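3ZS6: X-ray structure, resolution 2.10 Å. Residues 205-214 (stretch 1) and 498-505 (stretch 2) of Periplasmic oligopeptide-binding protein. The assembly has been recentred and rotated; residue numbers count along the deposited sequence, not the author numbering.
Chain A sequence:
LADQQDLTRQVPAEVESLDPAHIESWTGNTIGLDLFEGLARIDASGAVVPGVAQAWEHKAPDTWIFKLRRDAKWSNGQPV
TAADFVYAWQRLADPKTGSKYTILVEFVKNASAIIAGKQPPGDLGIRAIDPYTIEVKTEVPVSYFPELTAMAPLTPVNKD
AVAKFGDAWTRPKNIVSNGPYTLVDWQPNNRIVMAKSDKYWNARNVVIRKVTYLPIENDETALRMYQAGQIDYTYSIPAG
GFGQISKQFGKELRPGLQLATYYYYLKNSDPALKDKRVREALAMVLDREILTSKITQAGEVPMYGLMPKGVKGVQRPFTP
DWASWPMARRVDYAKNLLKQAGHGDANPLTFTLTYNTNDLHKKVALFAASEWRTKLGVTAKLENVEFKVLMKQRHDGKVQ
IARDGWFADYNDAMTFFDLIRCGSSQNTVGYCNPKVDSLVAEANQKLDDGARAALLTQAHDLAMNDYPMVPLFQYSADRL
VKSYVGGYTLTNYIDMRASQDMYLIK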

# COMPACT_ATOMS: atom_id res chain seq x y z
N ASN A 205 -21.19 -17.28 -8.77
CA ASN A 205 -21.54 -16.02 -8.12
C ASN A 205 -20.72 -14.81 -8.60
O ASN A 205 -20.90 -13.70 -8.10
CB ASN A 205 -21.47 -16.16 -6.60
CG ASN A 205 -22.61 -17.00 -6.03
OD1 ASN A 205 -23.77 -16.79 -6.39
ND2 ASN A 205 -22.28 -17.97 -5.18
N VAL A 206 -19.84 -15.03 -9.56
CA VAL A 206 -19.07 -13.93 -10.16
C VAL A 206 -19.85 -13.37 -11.36
O VAL A 206 -20.07 -14.07 -12.35
CB VAL A 206 -17.68 -14.41 -10.63
CG1 VAL A 206 -16.90 -13.27 -11.26
CG2 VAL A 206 -16.91 -15.03 -9.47
N VAL A 207 -20.26 -12.11 -11.26
CA VAL A 207 -21.11 -11.50 -12.28
C VAL A 207 -20.32 -10.83 -13.41
O VAL A 207 -20.59 -11.07 -14.58
CB VAL A 207 -22.08 -10.48 -11.66
CG1 VAL A 207 -22.85 -9.74 -12.76
CG2 VAL A 207 -23.03 -11.18 -10.69
N ILE A 208 -19.34 -10.01 -13.05
CA ILE A 208 -18.53 -9.31 -14.04
C ILE A 208 -17.73 -10.31 -14.87
O ILE A 208 -17.01 -11.15 -14.32
CB ILE A 208 -17.58 -8.31 -13.36
CG1 ILE A 208 -18.39 -7.26 -12.60
CG2 ILE A 208 -16.63 -7.67 -14.39
CD1 ILE A 208 -19.15 -6.33 -13.49
N ARG A 209 -17.87 -10.24 -16.19
CA ARG A 209 -17.30 -11.26 -17.08
C ARG A 209 -15.97 -10.85 -17.71
O ARG A 209 -15.21 -11.69 -18.19
CB ARG A 209 -18.30 -11.64 -18.19
CG ARG A 209 -19.53 -12.38 -17.67
CD ARG A 209 -20.37 -12.94 -18.80
NE ARG A 209 -21.03 -11.92 -19.61
CZ ARG A 209 -22.22 -11.39 -19.34
NH1 ARG A 209 -22.89 -11.78 -18.25
NH2 ARG A 209 -22.75 -10.47 -20.15
N LYS A 210 -15.68 -9.56 -17.71
CA LYS A 210 -14.44 -9.08 -18.29
C LYS A 210 -13.97 -7.84 -17.56
O LYS A 210 -14.77 -6.93 -17.31
CB LYS A 210 -14.60 -8.79 -19.79
CG LYS A 210 -13.35 -8.17 -20.42
CD LYS A 210 -13.32 -8.32 -21.93
CE LYS A 210 -13.88 -7.12 -22.64
NZ LYS A 210 -13.48 -7.13 -24.09
N VAL A 211 -12.69 -7.80 -17.22
CA VAL A 211 -12.11 -6.63 -16.59
C VAL A 211 -10.93 -6.12 -17.40
O VAL A 211 -10.04 -6.89 -17.79
CB VAL A 211 -11.64 -6.92 -15.14
CG1 VAL A 211 -11.17 -5.64 -14.46
CG2 VAL A 211 -12.75 -7.56 -14.34
N THR A 212 -10.93 -4.82 -17.66
CA THR A 212 -9.84 -4.17 -18.37
C THR A 212 -9.21 -3.12 -17.45
O THR A 212 -9.91 -2.26 -16.90
CB THR A 212 -10.37 -3.48 -19.64
OG1 THR A 212 -10.87 -4.47 -20.55
CG2 THR A 212 -9.27 -2.67 -20.32
N TYR A 213 -7.90 -3.21 -17.26
CA TYR A 213 -7.14 -2.23 -16.48
C TYR A 213 -6.30 -1.33 -17.40
O TYR A 213 -5.43 -1.83 -18.13
CB TYR A 213 -6.23 -2.91 -15.45
CG TYR A 213 -6.96 -3.41 -14.22
CD1 TYR A 213 -7.32 -2.54 -13.20
CD2 TYR A 213 -7.27 -4.76 -14.07
CE1 TYR A 213 -8.00 -2.99 -12.07
CE2 TYR A 213 -7.95 -5.22 -12.94
CZ TYR A 213 -8.31 -4.33 -11.95
OH TYR A 213 -8.98 -4.76 -10.81
N LEU A 214 -6.54 -0.03 -17.35
CA LEU A 214 -5.79 0.93 -18.17
C LEU A 214 -4.91 1.81 -17.29
O LEU A 214 -5.41 2.55 -16.45
CB LEU A 214 -6.74 1.83 -18.96
CG LEU A 214 -7.82 1.15 -19.81
CD1 LEU A 214 -8.72 2.21 -20.48
CD2 LEU A 214 -7.15 0.26 -20.84
N ALA A 498 -12.22 -5.62 -5.01
CA ALA A 498 -12.06 -6.60 -6.08
C ALA A 498 -13.20 -6.51 -7.08
O ALA A 498 -14.34 -6.20 -6.72
CB ALA A 498 -12.00 -8.01 -5.49
N SER A 499 -12.90 -6.80 -8.34
CA SER A 499 -13.92 -6.76 -9.37
C SER A 499 -15.07 -7.76 -9.15
O SER A 499 -16.22 -7.48 -9.49
CB SER A 499 -13.28 -6.97 -10.74
OG SER A 499 -12.28 -5.99 -10.98
N GLN A 500 -14.77 -8.92 -8.57
CA GLN A 500 -15.79 -9.96 -8.42
C GLN A 500 -16.91 -9.58 -7.45
O GLN A 500 -17.96 -10.23 -7.41
CB GLN A 500 -15.17 -11.30 -8.00
CG GLN A 500 -14.64 -11.33 -6.56
CD GLN A 500 -14.48 -12.76 -6.04
OE1 GLN A 500 -13.37 -13.21 -5.74
NE2 GLN A 500 -15.59 -13.46 -5.94
N ASP A 501 -16.69 -8.54 -6.66
CA ASP A 501 -17.69 -8.11 -5.69
C ASP A 501 -18.64 -7.06 -6.27
O ASP A 501 -19.61 -6.68 -5.63
CB ASP A 501 -17.02 -7.60 -4.40
CG ASP A 501 -16.24 -8.70 -3.67
OD1 ASP A 501 -16.77 -9.82 -3.56
OD2 ASP A 501 -15.09 -8.46 -3.24
N MET A 502 -18.36 -6.61 -7.50
CA MET A 502 -19.23 -5.63 -8.16
C MET A 502 -20.05 -6.27 -9.29
O MET A 502 -19.80 -7.41 -9.67
CB MET A 502 -18.40 -4.43 -8.66
CG MET A 502 -17.89 -3.53 -7.52
SD MET A 502 -16.79 -2.19 -8.06
CE MET A 502 -15.27 -3.11 -8.30
N TYR A 503 -21.02 -5.53 -9.81
CA TYR A 503 -21.89 -6.04 -10.86
C TYR A 503 -22.56 -4.87 -11.56
O TYR A 503 -22.83 -3.84 -10.94
CB TYR A 503 -22.96 -6.97 -10.26
CG TYR A 503 -23.65 -6.38 -9.05
CD1 TYR A 503 -24.76 -5.57 -9.19
CD2 TYR A 503 -23.15 -6.61 -7.77
CE1 TYR A 503 -25.38 -5.02 -8.08
CE2 TYR A 503 -23.76 -6.06 -6.66
CZ TYR A 503 -24.87 -5.27 -6.82
OH TYR A 503 -25.47 -4.72 -5.71
N LEU A 504 -22.84 -5.03 -12.85
CA LEU A 504 -23.46 -3.96 -13.62
C LEU A 504 -24.97 -4.09 -13.61
O LEU A 504 -25.51 -5.17 -13.79
CB LEU A 504 -22.94 -3.96 -15.06
CG LEU A 504 -21.43 -3.76 -15.22
CD1 LEU A 504 -21.11 -3.36 -16.65
CD2 LEU A 504 -20.91 -2.72 -14.25
N ILE A 505 -25.65 -2.97 -13.40
CA ILE A 505 -27.11 -2.95 -13.40
C ILE A 505 -27.65 -2.10 -14.54
O ILE A 505 -26.90 -1.38 -15.20
CB ILE A 505 -27.67 -2.40 -12.08
CG1 ILE A 505 -27.08 -1.02 -11.80
CG2 ILE A 505 -27.37 -3.35 -10.94
CD1 ILE A 505 -27.56 -0.39 -10.51
O HOH W 1 -18.25 -13.26 -5.99
O HOH W 2 -18.73 -9.69 -10.18

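The two stretches, at least 286 residues apart in sequence wherever they touch, meet in a small, mainly apolar contact in which no direct hydrogen bond crosses and two waters link polar groups, mostly of the backbone. About 403 Å² of surface is buried, both sides summed.

I208 is the centre of it, with the largest area covered by the other stretch. Its CA-to-CB bond points toward stretch 2, and with chi1 and chi2 both m the side chain reaches across the segment from S499 to L504. I208 CG1 lies 3.3 Å from M502 O and 3.8 Å from S499 O, while I208 CD1 is 3.8 Å from both Y503 CA and L504 CG. A branched aliphatic chain suits this place: it covers backbone as well as side chain and asks for no polar partner. L504, buried like I208, offers a hydrocarbon surface in return.

V207 also points toward stretch 2 and sets V207 CG1 3.7 Å from Y503 CB. The tyrosine contributes the base of its side chain here; chi1 is p, and the end of the side chain leads away. An amphipathic residue fits such a partly exposed position, packing through its CB while its ring lies farther out. V206 is buried, and V206 CG2 lies 4.1 Å from Q500 NE2, a loose approach of a methyl to an amide; a compact apolar side chain suits the site because it needs no polar partner when buried.

S499 is small enough to sit close to two buried side chains of the strand: S499 OG is 3.7 Å from V211 CG1 and 3.5 Å from Y213 OH. Both hydroxyls are hydrogen-bonded elsewhere in the structure, so neither is left unsatisfied by burial.

The turn beneath I208 is held by its own backbone. M502 N donates to S499 O at 3.0 Å, and a weak bond runs from D501 N to A498 O at 3.3 Å. The carbonyls of Q500, in the 3-10 segment, and M502, just after it, both face water 2. This water accepts from I208 N at 3.0 Å and lies within donating reach of M502 O at 2.6 Å and, weakly, of Q500 O at 2.9 Å, though it has more acceptors in reach than protons; it thereby links the backbones where they do not bond directly. Water 1 accepts from Q500 NE2 at 2.7 Å and gives weak bonds to N205 O and Q500 O, each at 3.4 Å. Glutamine suits this site because its long side chain can carry an amide donor to the water, satisfying a polar group in a buried residue.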